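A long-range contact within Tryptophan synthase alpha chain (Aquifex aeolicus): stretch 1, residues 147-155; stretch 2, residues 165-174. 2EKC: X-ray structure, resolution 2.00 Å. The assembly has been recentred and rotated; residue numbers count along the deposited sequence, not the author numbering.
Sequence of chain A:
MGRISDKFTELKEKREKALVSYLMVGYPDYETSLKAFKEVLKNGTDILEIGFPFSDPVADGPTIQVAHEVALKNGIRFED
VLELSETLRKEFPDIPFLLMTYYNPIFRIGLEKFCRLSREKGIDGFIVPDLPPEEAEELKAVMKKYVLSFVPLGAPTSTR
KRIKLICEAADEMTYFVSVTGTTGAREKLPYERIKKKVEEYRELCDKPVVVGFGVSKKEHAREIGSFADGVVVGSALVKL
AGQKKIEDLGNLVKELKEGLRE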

ATOM      1  N   VAL A 147       1.050  17.919   1.250  1.00 17.63           N
ATOM      2  CA  VAL A 147       0.995  17.084   2.441  1.00 18.55           C
ATOM      3  C   VAL A 147       0.562  15.654   2.126  1.00 18.16           C
ATOM      4  O   VAL A 147      -0.389  15.127   2.711  1.00 15.94           O
ATOM      5  CB  VAL A 147       0.031  17.687   3.495  1.00 21.48           C
ATOM      6  CG1 VAL A 147       0.221  16.997   4.834  1.00 21.50           C
ATOM      7  CG2 VAL A 147       0.280  19.189   3.629  1.00 22.87           C
ATOM      8  N   LEU A 148       1.262  15.042   1.176  1.00 15.77           N
ATOM      9  CA  LEU A 148       1.022  13.658   0.784  1.00 13.51           C
ATOM     10  C   LEU A 148       2.275  12.906   1.232  1.00 13.98           C
ATOM     11  O   LEU A 148       3.390  13.253   0.842  1.00 12.63           O
ATOM     12  CB  LEU A 148       0.853  13.553  -0.729  1.00 13.99           C
ATOM     13  CG  LEU A 148      -0.447  14.144  -1.269  1.00 13.44           C
ATOM     14  CD1 LEU A 148      -0.380  14.257  -2.779  1.00 14.11           C
ATOM     15  CD2 LEU A 148      -1.612  13.263  -0.836  1.00 13.79           C
ATOM     16  N   SER A 149       2.084  11.884   2.058  1.00 12.69           N
ATOM     17  CA  SER A 149       3.189  11.114   2.607  1.00 12.52           C
ATOM     18  C   SER A 149       3.990  10.322   1.573  1.00 14.06           C
ATOM     19  O   SER A 149       3.440   9.531   0.809  1.00 12.42           O
ATOM     20  CB  SER A 149       2.649  10.176   3.689  1.00 11.91           C
ATOM     21  OG  SER A 149       3.676   9.723   4.540  1.00 14.02           O
ATOM     22  N   PHE A 150       5.300  10.542   1.560  1.00 14.79           N
ATOM     23  CA  PHE A 150       6.177   9.834   0.638  1.00 16.72           C
ATOM     24  C   PHE A 150       6.632   8.527   1.293  1.00 15.69           C
ATOM     25  O   PHE A 150       7.192   8.527   2.390  1.00 14.94           O
ATOM     26  CB  PHE A 150       7.401  10.689   0.292  1.00 18.52           C
ATOM     27  CG  PHE A 150       8.290  10.072  -0.746  1.00 21.52           C
ATOM     28  CD1 PHE A 150       7.901  10.037  -2.080  1.00 23.43           C
ATOM     29  CD2 PHE A 150       9.506   9.497  -0.387  1.00 23.40           C
ATOM     30  CE1 PHE A 150       8.713   9.436  -3.044  1.00 26.76           C
ATOM     31  CE2 PHE A 150      10.324   8.894  -1.339  1.00 24.20           C
ATOM     32  CZ  PHE A 150       9.928   8.863  -2.671  1.00 25.85           C
ATOM     33  N   VAL A 151       6.384   7.416   0.611  1.00 17.06           N
ATOM     34  CA  VAL A 151       6.751   6.103   1.126  1.00 17.51           C
ATOM     35  C   VAL A 151       7.840   5.469   0.258  1.00 17.85           C
ATOM     36  O   VAL A 151       7.558   4.927  -0.806  1.00 16.69           O
ATOM     37  CB  VAL A 151       5.520   5.174   1.153  1.00 17.30           C
ATOM     38  CG1 VAL A 151       5.906   3.805   1.698  1.00 17.27           C
ATOM     39  CG2 VAL A 151       4.417   5.804   2.008  1.00 18.63           C
ATOM     40  N   PRO A 152       9.105   5.543   0.703  1.00 18.91           N
ATOM     41  CA  PRO A 152      10.212   4.964  -0.063  1.00 19.73           C
ATOM     42  C   PRO A 152      10.182   3.437  -0.056  1.00 19.92           C
ATOM     43  O   PRO A 152       9.619   2.816   0.849  1.00 19.79           O
ATOM     44  CB  PRO A 152      11.443   5.532   0.636  1.00 20.87           C
ATOM     45  CG  PRO A 152      10.990   5.628   2.067  1.00 22.04           C
ATOM     46  CD  PRO A 152       9.595   6.197   1.929  1.00 19.81           C
ATOM     47  N   LEU A 153      10.780   2.830  -1.074  1.00 21.87           N
ATOM     48  CA  LEU A 153      10.808   1.377  -1.163  1.00 21.67           C
ATOM     49  C   LEU A 153      12.196   0.812  -0.898  1.00 21.12           C
ATOM     50  O   LEU A 153      13.197   1.337  -1.384  1.00 22.14           O
ATOM     51  CB  LEU A 153      10.312   0.916  -2.533  1.00 22.40           C
ATOM     52  CG  LEU A 153       8.800   0.983  -2.767  1.00 25.73           C
ATOM     53  CD1 LEU A 153       8.324   2.423  -2.709  1.00 26.39           C
ATOM     54  CD2 LEU A 153       8.471   0.369  -4.120  1.00 26.89           C
ATOM     55  N   GLY A 154      12.248  -0.257  -0.111  1.00 19.81           N
ATOM     56  CA  GLY A 154      13.517  -0.881   0.204  1.00 18.60           C
ATOM     57  C   GLY A 154      13.512  -2.312  -0.288  1.00 20.27           C
ATOM     58  O   GLY A 154      12.479  -2.812  -0.734  1.00 18.17           O
ATOM     59  N   ALA A 155      14.662  -2.972  -0.213  1.00 21.23           N
ATOM     60  CA  ALA A 155      14.770  -4.356  -0.656  1.00 21.41           C
ATOM     61  C   ALA A 155      15.675  -5.130   0.290  1.00 21.98           C
ATOM     62  O   ALA A 155      16.399  -4.538   1.092  1.00 22.34           O
ATOM     63  CB  ALA A 155      15.321  -4.408  -2.075  1.00 24.02           C
ATOM     64  N   LEU A 165      19.193   6.814   3.247  1.00 18.29           N
ATOM     65  CA  LEU A 165      18.514   7.703   2.308  1.00 19.04           C
ATOM     66  C   LEU A 165      17.014   7.414   2.330  1.00 18.46           C
ATOM     67  O   LEU A 165      16.194   8.311   2.144  1.00 19.67           O
ATOM     68  CB  LEU A 165      19.069   7.504   0.897  1.00 18.33           C
ATOM     69  CG  LEU A 165      20.506   7.986   0.690  1.00 19.11           C
ATOM     70  CD1 LEU A 165      21.047   7.463  -0.633  1.00 19.09           C
ATOM     71  CD2 LEU A 165      20.538   9.505   0.724  1.00 20.91           C
ATOM     72  N   ILE A 166      16.666   6.153   2.555  1.00 18.65           N
ATOM     73  CA  ILE A 166      15.268   5.740   2.630  1.00 20.24           C
ATOM     74  C   ILE A 166      14.612   6.377   3.861  1.00 21.13           C
ATOM     75  O   ILE A 166      13.519   6.936   3.778  1.00 22.21           O
ATOM     76  CB  ILE A 166      15.157   4.197   2.728  1.00 18.10           C
ATOM     77  CG1 ILE A 166      15.545   3.562   1.394  1.00 19.13           C
ATOM     78  CG2 ILE A 166      13.748   3.790   3.123  1.00 18.84           C
ATOM     79  CD1 ILE A 166      15.603   2.045   1.426  1.00 19.62           C
ATOM     80  N   CYS A 167      15.291   6.298   5.002  1.00 22.41           N
ATOM     81  CA  CYS A 167      14.764   6.860   6.244  1.00 23.90           C
ATOM     82  C   CYS A 167      14.510   8.364   6.140  1.00 24.04           C
ATOM     83  O   CYS A 167      13.454   8.857   6.540  1.00 23.67           O
ATOM     84  CB  CYS A 167      15.735   6.583   7.392  1.00 25.32           C
ATOM     85  SG  CYS A 167      15.027   6.785   9.061  1.00 30.36           S
ATOM     86  N   GLU A 168      15.476   9.097   5.599  1.00 25.40           N
ATOM     87  CA  GLU A 168      15.321  10.538   5.469  1.00 27.70           C
ATOM     88  C   GLU A 168      14.286  10.896   4.405  1.00 26.46           C
ATOM     89  O   GLU A 168      13.739  11.996   4.408  1.00 25.45           O
ATOM     90  CB  GLU A 168      16.667  11.194   5.144  1.00 30.15           C
ATOM     91  CG  GLU A 168      17.328  10.701   3.875  1.00 36.16           C
ATOM     92  CD  GLU A 168      18.639  11.417   3.597  1.00 40.37           C
ATOM     93  OE1 GLU A 168      19.574  11.298   4.423  1.00 42.00           O
ATOM     94  OE2 GLU A 168      18.732  12.101   2.552  1.00 41.52           O
ATOM     95  N   ALA A 169      14.005   9.958   3.507  1.00 25.04           N
ATOM     96  CA  ALA A 169      13.027  10.197   2.451  1.00 25.12           C
ATOM     97  C   ALA A 169      11.601   9.891   2.901  1.00 24.33           C
ATOM     98  O   ALA A 169      10.642  10.422   2.346  1.00 26.18           O
ATOM     99  CB  ALA A 169      13.371   9.361   1.225  1.00 24.86           C
ATOM    100  N   ALA A 170      11.465   9.033   3.903  1.00 23.30           N
ATOM    101  CA  ALA A 170      10.149   8.656   4.402  1.00 22.20           C
ATOM    102  C   ALA A 170       9.567   9.689   5.362  1.00 21.74           C
ATOM    103  O   ALA A 170      10.243  10.155   6.280  1.00 20.50           O
ATOM    104  CB  ALA A 170      10.223   7.295   5.092  1.00 21.88           C
ATOM    105  N   ASP A 171       8.310  10.053   5.139  1.00 21.23           N
ATOM    106  CA  ASP A 171       7.646  11.011   6.009  1.00 21.77           C
ATOM    107  C   ASP A 171       7.120  10.305   7.253  1.00 20.90           C
ATOM    108  O   ASP A 171       7.257  10.810   8.367  1.00 20.64           O
ATOM    109  CB  ASP A 171       6.466  11.685   5.293  1.00 22.15           C
ATOM    110  CG  ASP A 171       6.908  12.630   4.193  1.00 25.46           C
ATOM    111  OD1 ASP A 171       7.749  13.509   4.467  1.00 27.13           O
ATOM    112  OD2 ASP A 171       6.403  12.498   3.057  1.00 24.94           O
ATOM    113  N   GLU A 172       6.521   9.131   7.062  1.00 18.44           N
ATOM    114  CA  GLU A 172       5.944   8.393   8.179  1.00 17.82           C
ATOM    115  C   GLU A 172       6.182   6.885   8.177  1.00 16.74           C
ATOM    116  O   GLU A 172       6.091   6.241   9.221  1.00 16.51           O
ATOM    117  CB  GLU A 172       4.438   8.643   8.223  1.00 18.17           C
ATOM    118  CG  GLU A 172       4.043  10.103   8.420  1.00 20.17           C
ATOM    119  CD  GLU A 172       2.570  10.326   8.153  1.00 21.61           C
ATOM    120  OE1 GLU A 172       2.191  10.446   6.963  1.00 21.42           O
ATOM    121  OE2 GLU A 172       1.790  10.362   9.130  1.00 20.94           O
ATOM    122  N   MET A 173       6.469   6.314   7.014  1.00 17.03           N
ATOM    123  CA  MET A 173       6.683   4.875   6.940  1.00 16.29           C
ATOM    124  C   MET A 173       7.462   4.457   5.702  1.00 16.67           C
ATOM    125  O   MET A 173       7.615   5.231   4.754  1.00 16.29           O
ATOM    126  CB  MET A 173       5.336   4.152   6.942  1.00 16.01           C
ATOM    127  CG  MET A 173       4.506   4.436   5.696  1.00 17.25           C
ATOM    128  SD  MET A 173       2.982   3.495   5.634  1.00 17.85           S
ATOM    129  CE  MET A 173       3.603   1.882   5.253  1.00 18.20           C
ATOM    130  N   THR A 174       7.940   3.216   5.718  1.00 16.71           N
ATOM    131  CA  THR A 174       8.701   2.663   4.609  1.00 16.95           C
ATOM    132  C   THR A 174       8.137   1.301   4.225  1.00 16.56           C
ATOM    133  O   THR A 174       7.466   0.647   5.024  1.00 13.48           O
ATOM    134  CB  THR A 174      10.191   2.474   4.974  1.00 18.34           C
ATOM    135  OG1 THR A 174      10.306   1.526   6.042  1.00 19.82           O
ATOM    136  CG2 THR A 174      10.811   3.794   5.405  1.00 18.32           C
TER
HETATM  137  O   HOH W   1       5.727  14.497   1.638  1.00 19.21           O
HETATM  138  O   HOH W   2       5.612   7.884   4.593  1.00 13.72           O

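This is a mixed contact, polar and partly water-mediated around Ser-149 and Phe-150 and apolar around Pro-152, in which an extended segment packs against the end of a helix and the turn that follows, burying 523 Å² summed over both sides.

The polar part centres on the backbone of Phe-150. Phe-150 N donates to Asp-171 OD2 at 2.7 Å, with an N-H...acceptor angle of 171°, so the bond is short and nearly linear. Asp-171 points its CB toward the other stretch, and chi1 of -70° (m) brings the carboxylate to this amide. The return bond, Asp-171 N to Phe-150 O at 3.3 Å, is weak, although its angle of 165° is good; Ala-170 CA approaches the same oxygen at 3.6 Å in a CA-H...O contact. Next to this pair, Ser-149 OG donates to Glu-172 OE1 at 2.9 Å, the glutamate's long side chain reaching closer than its sideways CB direction suggests.

Two waters complete the network. Water 1 donates to Leu-148 O (2.8 Å) and Asp-171 OD2 (2.5 Å). Water 2 donates to Ser-149 OG (2.7 Å) and Phe-150 O (2.8 Å) and accepts from Glu-172 N (2.9 Å), linking both backbones.

Pro-152, with 85 Å² covered, anchors the apolar part. The CA-to-CB bond of Pro-152 points toward the second stretch, and its compact ring packs there: Pro-152 CG lies 3.5 Å from Ile-166 CG2, and Pro-152 CD lies 3.4 Å from Ala-170 CB. The CB of Ala-169 points toward the first stretch and lies 4.0 Å from Phe-150 CE2, while Ala-169 O meets the edge of the phenylalanine ring 3.1 Å from Phe-150 CD2. Val-151 CG2 packs against Met-173 CG at 3.9 Å. Gly-154 CA sits 3.8 Å from Ile-166 CD1; an ideal CB on Gly-154 would lie a tight 3.4 Å from Ile-166 CD1, so the absent side chain leaves it room.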